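Local coordinates for protein beta-lactamase II (Erythrobacter litoralis, PDB 6V3U) that probably hydrolyses the amide bond of beta-lactam antibiotics to give substituted beta-amino acids, as a zinc-dependent class B metallo-beta-lactamase, at residues 46-51 against 221-226; 90-95 against 167-172; 111-116 against 130-135; 134-139 against 155-160. All coordinates share one frame; numbering follows the deposited sequence. Where two conformers were deposited one is given.

Contact 1 of 4, residues 46-51 against 221-226; sequences IPSNGL and MSHSPP. With ZN (zinc ion), chain C.
His223 and Pro47 meet through a single polar bond that orients a metal ligand. NE2 of His223 binds the zinc ion at 1.8 Å, while at the other nitrogen of the ring ND1 of His223 donates to Pro47 O at 3.1 Å. The donor lies in the plane of that carbonyl, on a lone pair, although the oxygen sits 18° out of the imidazole plane. With one nitrogen on the metal and the other on a backbone oxygen, the ring is fixed in rotation, and the carbonyl would probably make it a more electron-rich ligand. Ser48 packs beside it, its OG 3.3 Å from His223 CE1. His223 CG stands anti to its own carbonyl carbon (chi1 -66°), which turns the imidazole toward Pro47 O and the zinc ion.

One step further out, Asn49 N donates to Ser222 O at 2.8 Å and pins the backbone just before the histidine. Ser48 CA adds a CA-H...O contact to the same oxygen, at 3.5 Å. Pro47 CG packs 3.4 Å from His223 O.

His93 and His95 complete this chain's share of the zinc site, and Asp196 of the second subunit supplies the fourth ligand. The contact thus joins strand 44-55, itself paired with strand 31-40, to the turn between strands 218-221 and 224-227, bridging the two sheets of the metallo-beta-lactamase alphabeta/betaalpha sandwich.

Contact 2 of 4, residues 90-95 against 167-172; sequences VVTHAH and ITVGLP. With ZN (zinc ion), chain C.
Thr92 and Ile167 bring two backbones together without a hydrogen bond between them, their CA atoms 5.3 Å apart. Residues 90-95 leave strand 86-90 as an irregular loop, whereas 167-172 enters strand 168-171 almost at once, so the segments meet near one end and then diverge. The backbone of the loop is held from elsewhere: Asp63 OD1 accepts from both Thr92 N and His93 N.

Ile167 does most of the touching. Its CG1 lies between the backbone N and the carbonyl carbon (chi1 73°), and the extended chain beyond it sends CD1 to 3.3 Å from Val91 O and 4.0 Å from Val90 CG2. Thr92 runs across this side chain at about a right angle, setting its CG2 3.7 Å from Ile167 CG1. The same methyl reaches Val169 CG1 at 3.9 Å, and Phe178 of strand 176-179 touches both Thr92 and Val169.

The loop carries the first part of the HxHxD signature of the metallo-beta-lactamase fold, here His93, His95 and Asp97, and the apolar patch lies directly before it. ND1 of His93 and NE2 of His95 each bind the zinc ion at 2.0 Å. Thr92 OG1 lies in plane at the edge of the His93 ring, and His93 O sits over one face of the His95 ring, offset toward its rim. The His93 ring is held at its far side by Asn49 O, which accepts from NE2, and Trp66 stacks on His95. Ala195 of the second subunit also packs on His95.

Contact 3 of 4, residues 111-116 against 130-135; sequences ATWAHP and ARNAIT
Asn132 packs on one face of Trp113, with CB doing the touching, where a short parallel strand pair, 111-114 with 132-133, closes the edge of the larger sheet of the metallo-beta-lactamase fold. The tight part is on the Trp113 side. Asn132 CB makes a CH-pi contact, 3.6 Å from the centroid of the six-membered ring, and the amide plane stacks at 29° to the indole. Both side chains leave on the same face of the sheet, and their matching torsions (chi1 -60° and -64°, CG anti to the carbonyl carbon) swing indole and amide the same way into overlap; helix 144-150 also packs on the indole. Asn132 ND2 also donates to Thr112 O at 3.0 Å, from well above the carbonyl plane.

Two firm backbone bonds set the register, Ala114 N to Asn132 O and Ile134 N to Ala114 O, each 3.0 Å. Ile134 CG1 packs on Trp113 CB at 3.8 Å.

The Ala114 and Ala133 side is looser, with Ala130, Ala133 and Pro116 exposed. Ala130 sets its CB against Thr112 CG2 and Ala114 CB. Ile134 O is buried without a hydrogen-bonding partner in the model; His115 meets it with a ring carbon, CD2, in plane at 3.2 Å.

Contact 4 of 4, residues 134-139 against 155-160; sequences ITFDAN and LYYPGG
Phe136 holds CG anti to its carbonyl carbon (chi1 -67°), and Tyr157 holds CG anti to its backbone N (chi1 -179°); together these torsions lay the phenylalanine ring under the tyrosine CB while the phenol leads away. The setting is the loop that runs from the edge of one sheet to helix 144-150, folded against the end of strand 154-156, an outer strand of the second sheet in this alphabeta/betaalpha sandwich.

Tyr157 CB stands over the centre of the Phe136 ring, 3.6 Å from its centroid and 9° off the normal, a nearly axial CH-pi contact. The two rings themselves meet obliquely, 5.9 Å apart between centroids. At its rim Phe136 turns CE1 to the backbone, 3.4 Å from Tyr157 N and 3.5 Å from Leu155 O. The side chains of Phe136 and Tyr157 cross at about a right angle, and His115 meets both, edge-to-face in the case of Phe136.

At the start of both segments, Ile134 crosses Leu155 in the same manner, its CG2 lying 3.6 Å from Leu155 CD1. This apolar corner extends to helix 144-150, which Ile134 meets at Ala146 and Leu155 at Leu150. No hydrogen bond joins the two segments, and two polar side chains are bonded outside them. Tyr157 OH bonds to Thr163 OG1 and Asp165 N, which anchors the departing phenol, and Asp137 OD1 accepts from Trp141 N.

At the exposed end the loop comes back alongside Tyr156, where Asn139 O meets the ring edge, 3.3 Å from Tyr156 CE1.

How the contacts relate
Contacts 1 and 2 form the buried centre and share the zinc ion, contact 1 supplying one histidine and contact 2 two; Ser48 OG also packs against His93 CE1 between them. Contacts 3 and 4 are partly buried, their centres about 15 Å from the centre of the chain, and share Ile134 and Thr135. Their chemistry follows their place: contact 1 is polar, contact 2 apolar beside metal ligands, contact 3 a backbone-bonded strand pair and contact 4 aromatic. Contact 2 touches all three others. Val91 N pairs with Trp113 O of contact 3, Thr168 O with Tyr156 N of contact 4, and Ile167 packs on His115 and Phe136.

Contact 1 of 4, residues 46-51 against 221-226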
loop_
_atom_site.group_PDB
_atom_site.type_symbol
_atom_site.label_atom_id
_atom_site.label_comp_id
_atom_site.label_asym_id
_atom_site.label_seq_id
_atom_site.Cartn_x
_atom_site.Cartn_y
_atom_site.Cartn_z
ATOM N N ILE A 46 13.838 -11.158 -2.095
ATOM C CA ILE A 46 13.286 -9.942 -1.503
ATOM C C ILE A 46 13.910 -9.768 -0.125
ATOM O O ILE A 46 13.746 -10.643 0.737
ATOM C CB ILE A 46 11.754 -9.997 -1.402
ATOM C CG1 ILE A 46 11.128 -10.501 -2.708
ATOM C CG2 ILE A 46 11.212 -8.629 -1.017
ATOM C CD1 ILE A 46 11.540 -9.741 -3.931
ATOM N N PRO A 47 14.597 -8.663 0.143
ATOM C CA PRO A 47 15.240 -8.496 1.445
ATOM C C PRO A 47 14.217 -8.236 2.537
ATOM O O PRO A 47 13.097 -7.781 2.291
ATOM C CB PRO A 47 16.135 -7.273 1.238
ATOM C CG PRO A 47 15.333 -6.428 0.273
ATOM C CD PRO A 47 14.677 -7.435 -0.671
ATOM N N SER A 48 14.635 -8.526 3.769
ATOM C CA SER A 48 13.887 -8.112 4.948
ATOM C C SER A 48 14.907 -7.783 6.025
ATOM O O SER A 48 15.861 -8.547 6.224
ATOM C CB SER A 48 12.925 -9.203 5.421
ATOM O OG SER A 48 12.235 -8.801 6.587
ATOM N N ASN A 49 14.725 -6.648 6.695
ATOM C CA ASN A 49 15.777 -6.107 7.542
ATOM C C ASN A 49 15.335 -6.036 8.996
ATOM O O ASN A 49 14.148 -5.878 9.304
ATOM C CB ASN A 49 16.208 -4.718 7.061
ATOM C CG ASN A 49 16.755 -4.745 5.657
ATOM O OD1 ASN A 49 16.236 -4.085 4.761
ATOM N ND2 ASN A 49 17.804 -5.527 5.451
ATOM N N GLY A 50 16.315 -6.167 9.883
ATOM C CA GLY A 50 16.137 -5.934 11.299
ATOM C C GLY A 50 17.414 -5.382 11.905
ATOM O O GLY A 50 18.372 -5.097 11.184
ATOM N N LEU A 51 17.455 -5.235 13.225
ATOM C CA LEU A 51 18.625 -4.702 13.911
ATOM C C LEU A 51 19.025 -5.613 15.060
ATOM O O LEU A 51 18.185 -6.278 15.672
ATOM C CB LEU A 51 18.380 -3.295 14.469
ATOM C CG LEU A 51 17.919 -2.246 13.465
ATOM C CD1 LEU A 51 17.421 -1.017 14.202
ATOM C CD2 LEU A 51 19.061 -1.901 12.535
HETATM N N MSE A 221 15.174 0.588 6.613
HETATM C CA MSE A 221 13.849 0.250 6.100
HETATM C C MSE A 221 13.513 -1.217 6.308
HETATM O O MSE A 221 14.399 -2.066 6.304
HETATM C CB MSE A 221 13.768 0.594 4.616
HETATM C CG MSE A 221 14.245 1.987 4.314
HETATM SE SE MSE A 221 12.757 3.157 3.865
HETATM C CE MSE A 221 12.640 2.712 1.983
ATOM N N SER A 222 12.217 -1.504 6.466
ATOM C CA SER A 222 11.782 -2.871 6.743
ATOM C C SER A 222 12.182 -3.844 5.634
ATOM O O SER A 222 12.579 -4.982 5.918
ATOM C CB SER A 222 10.270 -2.896 6.950
ATOM O OG SER A 222 9.647 -2.381 5.786
ATOM N N HIS A 223 12.101 -3.425 4.371
ATOM C CA HIS A 223 12.336 -4.363 3.271
ATOM C C HIS A 223 13.149 -3.717 2.160
ATOM O O HIS A 223 12.995 -4.043 0.978
ATOM C CB HIS A 223 11.022 -4.920 2.734
ATOM C CG HIS A 223 10.298 -5.787 3.715
ATOM N ND1 HIS A 223 10.472 -7.153 3.778
ATOM C CD2 HIS A 223 9.417 -5.471 4.694
ATOM C CE1 HIS A 223 9.716 -7.643 4.747
ATOM N NE2 HIS A 223 9.059 -6.642 5.310
ATOM N N SER A 224 14.062 -2.827 2.537
ATOM C CA SER A 224 14.793 -1.992 1.597
ATOM C C SER A 224 16.071 -1.517 2.280
ATOM O O SER A 224 16.083 -1.353 3.504
ATOM C CB SER A 224 13.920 -0.797 1.163
ATOM O OG SER A 224 14.682 0.216 0.546
ATOM N N PRO A 225 17.150 -1.295 1.535
ATOM C CA PRO A 225 18.397 -0.778 2.143
ATOM C C PRO A 225 18.204 0.618 2.715
ATOM O O PRO A 225 17.246 1.312 2.352
ATOM C CB PRO A 225 19.385 -0.769 0.966
ATOM C CG PRO A 225 18.559 -0.948 -0.262
ATOM C CD PRO A 225 17.346 -1.710 0.140
ATOM N N PRO A 226 19.088 1.071 3.607
ATOM C CA PRO A 226 18.885 2.385 4.237
ATOM C C PRO A 226 19.045 3.537 3.240
ATOM O O PRO A 226 19.722 3.425 2.217
ATOM C CB PRO A 226 19.973 2.439 5.324
ATOM C CG PRO A 226 20.507 1.011 5.453
ATOM C CD PRO A 226 20.308 0.403 4.098
HETATM ZN ZN ZN C . 8.149 -6.943 6.846
#

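Contact 2 of 4, residues 90-95 against 167-172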
loop_
_atom_site.group_PDB
_atom_site.type_symbol
_atom_site.label_atom_id
_atom_site.label_comp_id
_atom_site.label_asym_id
_atom_site.label_seq_id
_atom_site.Cartn_x
_atom_site.Cartn_y
_atom_site.Cartn_z
ATOM N N VAL A 90 12.111 -7.145 19.996
ATOM C CA VAL A 90 10.939 -6.314 19.729
ATOM C C VAL A 90 10.543 -6.503 18.262
ATOM O O VAL A 90 11.411 -6.574 17.383
ATOM C CB VAL A 90 11.203 -4.828 20.059
ATOM C CG1 VAL A 90 12.521 -4.364 19.455
ATOM C CG2 VAL A 90 10.045 -3.946 19.581
ATOM N N VAL A 91 9.247 -6.684 18.017
ATOM C CA VAL A 91 8.696 -6.795 16.659
ATOM C C VAL A 91 8.284 -5.414 16.162
ATOM O O VAL A 91 7.626 -4.657 16.881
ATOM C CB VAL A 91 7.490 -7.756 16.624
ATOM C CG1 VAL A 91 7.016 -7.966 15.200
ATOM C CG2 VAL A 91 7.853 -9.075 17.232
ATOM N N THR A 92 8.648 -5.092 14.923
ATOM C CA THR A 92 8.140 -3.895 14.277
ATOM C C THR A 92 7.356 -4.173 12.995
ATOM O O THR A 92 6.424 -3.435 12.702
ATOM C CB THR A 92 9.283 -2.910 13.971
ATOM O OG1 THR A 92 10.184 -3.491 13.015
ATOM C CG2 THR A 92 10.057 -2.552 15.258
ATOM N N HIS A 93 7.675 -5.219 12.227
ATOM C CA HIS A 93 6.852 -5.498 11.034
ATOM C C HIS A 93 6.672 -7.015 10.894
ATOM O O HIS A 93 7.406 -7.684 10.161
ATOM C CB HIS A 93 7.448 -4.857 9.781
ATOM C CG HIS A 93 8.834 -5.315 9.459
ATOM N ND1 HIS A 93 9.109 -6.160 8.406
ATOM C CD2 HIS A 93 10.022 -5.065 10.065
ATOM C CE1 HIS A 93 10.410 -6.402 8.369
ATOM N NE2 HIS A 93 10.986 -5.749 9.365
ATOM N N ALA A 94 5.675 -7.547 11.600
ATOM C CA ALA A 94 5.384 -8.975 11.554
ATOM C C ALA A 94 4.832 -9.375 10.190
ATOM O O ALA A 94 4.240 -8.564 9.464
ATOM C CB ALA A 94 4.375 -9.345 12.636
ATOM N N HIS A 95 5.015 -10.650 9.849
ATOM C CA HIS A 95 4.485 -11.216 8.615
ATOM C C HIS A 95 3.506 -12.326 8.956
ATOM O O HIS A 95 3.785 -13.154 9.827
ATOM C CB HIS A 95 5.618 -11.722 7.724
ATOM C CG HIS A 95 6.670 -10.688 7.482
ATOM N ND1 HIS A 95 8.008 -10.915 7.715
ATOM C CD2 HIS A 95 6.572 -9.402 7.064
ATOM C CE1 HIS A 95 8.692 -9.817 7.441
ATOM N NE2 HIS A 95 7.844 -8.886 7.039
ATOM N N ILE A 167 5.114 0.045 14.431
ATOM C CA ILE A 167 5.976 0.900 15.234
ATOM C C ILE A 167 7.314 1.106 14.528
ATOM O O ILE A 167 7.718 0.348 13.646
ATOM C CB ILE A 167 6.174 0.349 16.654
ATOM C CG1 ILE A 167 7.100 -0.886 16.648
ATOM C CG2 ILE A 167 4.825 0.040 17.288
ATOM C CD1 ILE A 167 7.196 -1.610 18.000
ATOM N N THR A 168 8.000 2.172 14.928
ATOM C CA THR A 168 9.306 2.547 14.412
ATOM C C THR A 168 10.249 2.652 15.601
ATOM O O THR A 168 9.819 2.757 16.754
ATOM C CB THR A 168 9.251 3.897 13.671
ATOM O OG1 THR A 168 9.057 4.931 14.641
ATOM C CG2 THR A 168 8.073 3.939 12.639
ATOM N N VAL A 169 11.548 2.610 15.335
ATOM C CA VAL A 169 12.515 2.656 16.422
ATOM C C VAL A 169 13.677 3.530 15.988
ATOM O O VAL A 169 13.982 3.647 14.795
ATOM C CB VAL A 169 13.002 1.242 16.870
ATOM C CG1 VAL A 169 11.827 0.359 17.220
ATOM C CG2 VAL A 169 13.829 0.569 15.789
ATOM N N GLY A 170 14.313 4.155 16.967
ATOM C CA GLY A 170 15.425 5.042 16.696
ATOM C C GLY A 170 16.486 4.958 17.769
ATOM O O GLY A 170 16.238 4.528 18.900
ATOM N N LEU A 171 17.691 5.379 17.385
ATOM C CA LEU A 171 18.829 5.570 18.281
ATOM C C LEU A 171 19.244 7.015 18.029
ATOM O O LEU A 171 20.058 7.288 17.132
ATOM C CB LEU A 171 19.940 4.572 17.977
ATOM C CG LEU A 171 19.494 3.123 18.246
ATOM C CD1 LEU A 171 20.141 2.161 17.282
ATOM C CD2 LEU A 171 19.817 2.731 19.673
ATOM N N PRO A 172 18.652 7.976 18.749
ATOM C CA PRO A 172 18.887 9.397 18.420
ATOM C C PRO A 172 20.350 9.816 18.467
ATOM O O PRO A 172 20.809 10.568 17.592
ATOM C CB PRO A 172 18.056 10.133 19.486
ATOM C CG PRO A 172 16.968 9.171 19.850
ATOM C CD PRO A 172 17.633 7.809 19.801
HETATM ZN ZN ZN C . 8.149 -6.943 6.846
#

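Contact 3 of 4, residues 111-116 against 130-135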
loop_
_atom_site.group_PDB
_atom_site.type_symbol
_atom_site.label_atom_id
_atom_site.label_comp_id
_atom_site.label_asym_id
_atom_site.label_seq_id
_atom_site.Cartn_x
_atom_site.Cartn_y
_atom_site.Cartn_z
ATOM N N ALA A 111 12.758 -12.867 25.807
ATOM C CA ALA A 111 11.572 -12.056 26.031
ATOM C C ALA A 111 11.251 -11.250 24.776
ATOM O O ALA A 111 12.102 -10.519 24.254
ATOM C CB ALA A 111 11.785 -11.133 27.231
ATOM N N THR A 112 10.016 -11.377 24.298
ATOM C CA THR A 112 9.580 -10.773 23.046
ATOM C C THR A 112 8.528 -9.703 23.325
ATOM O O THR A 112 7.588 -9.933 24.093
ATOM C CB THR A 112 9.026 -11.844 22.095
ATOM O OG1 THR A 112 10.057 -12.791 21.788
ATOM C CG2 THR A 112 8.542 -11.229 20.800
ATOM N N TRP A 113 8.693 -8.544 22.699
ATOM C CA TRP A 113 7.803 -7.405 22.848
ATOM C C TRP A 113 7.185 -7.077 21.499
ATOM O O TRP A 113 7.864 -7.133 20.467
ATOM C CB TRP A 113 8.553 -6.176 23.371
ATOM C CG TRP A 113 9.191 -6.396 24.686
ATOM C CD1 TRP A 113 10.384 -7.004 24.923
ATOM C CD2 TRP A 113 8.670 -6.018 25.963
ATOM N NE1 TRP A 113 10.641 -7.029 26.269
ATOM C CE2 TRP A 113 9.604 -6.430 26.931
ATOM C CE3 TRP A 113 7.504 -5.372 26.381
ATOM C CZ2 TRP A 113 9.410 -6.220 28.295
ATOM C CZ3 TRP A 113 7.307 -5.167 27.732
ATOM C CH2 TRP A 113 8.259 -5.579 28.675
ATOM N N ALA A 114 5.905 -6.723 21.508
ATOM C CA ALA A 114 5.262 -6.326 20.265
ATOM C C ALA A 114 4.095 -5.400 20.587
ATOM O O ALA A 114 3.563 -5.417 21.699
ATOM C CB ALA A 114 4.797 -7.557 19.480
ATOM N N HIS A 115 3.707 -4.584 19.606
ATOM C CA HIS A 115 2.566 -3.692 19.789
ATOM C C HIS A 115 1.303 -4.376 19.287
ATOM O O HIS A 115 1.162 -4.569 18.070
ATOM C CB HIS A 115 2.773 -2.378 19.059
ATOM C CG HIS A 115 1.619 -1.431 19.208
ATOM N ND1 HIS A 115 0.889 -0.970 18.135
ATOM C CD2 HIS A 115 1.052 -0.886 20.312
ATOM C CE1 HIS A 115 -0.069 -0.169 18.569
ATOM N NE2 HIS A 115 0.011 -0.097 19.886
ATOM N N PRO A 116 0.353 -4.735 20.176
ATOM C CA PRO A 116 -0.813 -5.539 19.761
ATOM C C PRO A 116 -1.591 -5.005 18.558
ATOM O O PRO A 116 -1.652 -5.689 17.531
ATOM C CB PRO A 116 -1.695 -5.559 21.024
ATOM C CG PRO A 116 -1.206 -4.427 21.881
ATOM C CD PRO A 116 0.270 -4.324 21.590
ATOM N N ALA A 130 4.113 -13.255 21.137
ATOM C CA ALA A 130 4.740 -12.127 21.820
ATOM C C ALA A 130 3.903 -11.706 23.021
ATOM O O ALA A 130 3.042 -10.831 22.913
ATOM C CB ALA A 130 4.927 -10.959 20.864
ATOM N N ARG A 131 4.170 -12.328 24.170
ATOM C CA ARG A 131 3.351 -12.145 25.363
ATOM C C ARG A 131 3.626 -10.828 26.104
ATOM O O ARG A 131 3.059 -10.623 27.185
ATOM C CB ARG A 131 3.543 -13.336 26.310
ATOM C CG ARG A 131 3.076 -14.663 25.723
ATOM C CD ARG A 131 3.330 -15.824 26.677
ATOM N NE ARG A 131 2.758 -17.073 26.180
ATOM C CZ ARG A 131 2.820 -18.234 26.824
ATOM N NH1 ARG A 131 3.431 -18.312 27.998
ATOM N NH2 ARG A 131 2.269 -19.321 26.296
ATOM N N ASN A 132 4.453 -9.933 25.559
ATOM C CA ASN A 132 4.742 -8.647 26.186
ATOM C C ASN A 132 4.248 -7.525 25.286
ATOM O O ASN A 132 4.785 -7.319 24.190
ATOM C CB ASN A 132 6.235 -8.469 26.443
ATOM C CG ASN A 132 6.780 -9.468 27.436
ATOM O OD1 ASN A 132 6.271 -9.599 28.549
ATOM N ND2 ASN A 132 7.820 -10.182 27.034
ATOM N N ALA A 133 3.259 -6.781 25.757
ATOM C CA ALA A 133 2.706 -5.687 24.970
ATOM C C ALA A 133 3.477 -4.404 25.241
ATOM O O ALA A 133 3.837 -4.108 26.385
ATOM C CB ALA A 133 1.223 -5.489 25.278
ATOM N N ILE A 134 3.749 -3.663 24.172
ATOM C CA ILE A 134 4.310 -2.320 24.241
ATOM C C ILE A 134 3.150 -1.333 24.178
ATOM O O ILE A 134 2.393 -1.334 23.199
ATOM C CB ILE A 134 5.269 -2.052 23.072
ATOM C CG1 ILE A 134 6.282 -3.175 22.913
ATOM C CG2 ILE A 134 5.930 -0.677 23.213
ATOM C CD1 ILE A 134 7.023 -3.105 21.596
ATOM N N THR A 135 3.013 -0.482 25.193
ATOM C CA THR A 135 2.064 0.624 25.157
ATOM C C THR A 135 2.801 1.938 24.907
ATOM O O THR A 135 3.972 2.088 25.275
ATOM C CB THR A 135 1.266 0.723 26.458
ATOM O OG1 THR A 135 2.137 1.137 27.519
ATOM C CG2 THR A 135 0.618 -0.624 26.799
#

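Contact 4 of 4, residues 134-139 against 155-160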
loop_
_atom_site.group_PDB
_atom_site.type_symbol
_atom_site.label_atom_id
_atom_site.label_comp_id
_atom_site.label_asym_id
_atom_site.label_seq_id
_atom_site.Cartn_x
_atom_site.Cartn_y
_atom_site.Cartn_z
ATOM N N ILE A 134 3.749 -3.663 24.172
ATOM C CA ILE A 134 4.310 -2.320 24.241
ATOM C C ILE A 134 3.150 -1.333 24.178
ATOM O O ILE A 134 2.393 -1.334 23.199
ATOM C CB ILE A 134 5.269 -2.052 23.072
ATOM C CG1 ILE A 134 6.282 -3.175 22.913
ATOM C CG2 ILE A 134 5.930 -0.677 23.213
ATOM C CD1 ILE A 134 7.023 -3.105 21.596
ATOM N N THR A 135 3.013 -0.482 25.193
ATOM C CA THR A 135 2.064 0.624 25.157
ATOM C C THR A 135 2.801 1.938 24.907
ATOM O O THR A 135 3.972 2.088 25.275
ATOM C CB THR A 135 1.266 0.723 26.458
ATOM O OG1 THR A 135 2.137 1.137 27.519
ATOM C CG2 THR A 135 0.618 -0.624 26.799
ATOM N N PHE A 136 2.095 2.893 24.289
ATOM C CA PHE A 136 2.652 4.190 23.910
ATOM C C PHE A 136 1.861 5.338 24.540
ATOM O O PHE A 136 0.674 5.201 24.855
ATOM C CB PHE A 136 2.667 4.365 22.386
ATOM C CG PHE A 136 3.618 3.445 21.670
ATOM C CD1 PHE A 136 4.938 3.825 21.455
ATOM C CD2 PHE A 136 3.203 2.203 21.219
ATOM C CE1 PHE A 136 5.820 2.993 20.779
ATOM C CE2 PHE A 136 4.092 1.352 20.552
ATOM C CZ PHE A 136 5.399 1.758 20.334
ATOM N N ASP A 137 2.524 6.478 24.739
ATOM C CA ASP A 137 1.817 7.606 25.326
ATOM C C ASP A 137 1.280 8.494 24.204
ATOM O O ASP A 137 1.552 8.266 23.027
ATOM C CB ASP A 137 2.712 8.368 26.305
ATOM C CG ASP A 137 3.890 9.070 25.639
ATOM O OD1 ASP A 137 3.947 9.172 24.391
ATOM O OD2 ASP A 137 4.790 9.530 26.390
ATOM N N ALA A 138 0.530 9.535 24.577
ATOM C CA ALA A 138 -0.070 10.432 23.593
ATOM C C ALA A 138 0.970 11.181 22.770
ATOM O O ALA A 138 0.619 11.762 21.739
ATOM C CB ALA A 138 -0.995 11.420 24.303
ATOM N N ASN A 139 2.229 11.204 23.210
ATOM C CA ASN A 139 3.337 11.729 22.420
ATOM C C ASN A 139 3.915 10.711 21.450
ATOM O O ASN A 139 4.863 11.044 20.734
ATOM C CB ASN A 139 4.479 12.213 23.329
ATOM C CG ASN A 139 4.340 13.674 23.720
ATOM O OD1 ASN A 139 3.865 14.506 22.928
ATOM N ND2 ASN A 139 4.744 13.997 24.942
ATOM N N LEU A 155 11.350 3.499 21.203
ATOM C CA LEU A 155 10.248 2.972 20.414
ATOM C C LEU A 155 9.229 4.084 20.169
ATOM O O LEU A 155 8.780 4.740 21.116
ATOM C CB LEU A 155 9.577 1.797 21.121
ATOM C CG LEU A 155 10.399 0.633 21.661
ATOM C CD1 LEU A 155 9.420 -0.412 22.181
ATOM C CD2 LEU A 155 11.230 0.077 20.558
ATOM N N TYR A 156 8.851 4.287 18.912
ATOM C CA TYR A 156 7.937 5.380 18.573
ATOM C C TYR A 156 6.775 4.877 17.727
ATOM O O TYR A 156 6.988 4.246 16.682
ATOM C CB TYR A 156 8.683 6.514 17.841
ATOM C CG TYR A 156 7.810 7.709 17.512
ATOM C CD1 TYR A 156 7.368 8.566 18.513
ATOM C CD2 TYR A 156 7.400 7.967 16.197
ATOM C CE1 TYR A 156 6.541 9.666 18.216
ATOM C CE2 TYR A 156 6.593 9.076 15.889
ATOM C CZ TYR A 156 6.156 9.904 16.906
ATOM O OH TYR A 156 5.346 10.979 16.608
ATOM N N TYR A 157 5.538 5.197 18.151
ATOM C CA TYR A 157 4.362 4.918 17.327
ATOM C C TYR A 157 3.973 6.180 16.570
ATOM O O TYR A 157 3.622 7.188 17.204
ATOM C CB TYR A 157 3.191 4.430 18.175
ATOM C CG TYR A 157 1.978 4.103 17.340
ATOM C CD1 TYR A 157 1.920 2.923 16.610
ATOM C CD2 TYR A 157 0.908 4.990 17.243
ATOM C CE1 TYR A 157 0.831 2.618 15.822
ATOM C CE2 TYR A 157 -0.205 4.694 16.454
ATOM C CZ TYR A 157 -0.238 3.510 15.747
ATOM O OH TYR A 157 -1.326 3.197 14.960
ATOM N N PRO A 158 4.014 6.180 15.236
ATOM C CA PRO A 158 3.890 7.431 14.482
ATOM C C PRO A 158 2.475 7.818 14.046
ATOM O O PRO A 158 2.292 8.946 13.564
ATOM C CB PRO A 158 4.772 7.154 13.260
ATOM C CG PRO A 158 4.576 5.655 13.017
ATOM C CD PRO A 158 4.414 5.042 14.386
ATOM N N GLY A 159 1.469 6.958 14.225
ATOM C CA GLY A 159 0.152 7.229 13.674
ATOM C C GLY A 159 -0.747 8.063 14.574
ATOM O O GLY A 159 -0.453 8.334 15.732
ATOM N N GLY A 160 -1.887 8.473 14.011
ATOM C CA GLY A 160 -2.898 9.179 14.746
ATOM C C GLY A 160 -4.133 8.343 14.972
ATOM O O GLY A 160 -4.123 7.111 14.816
#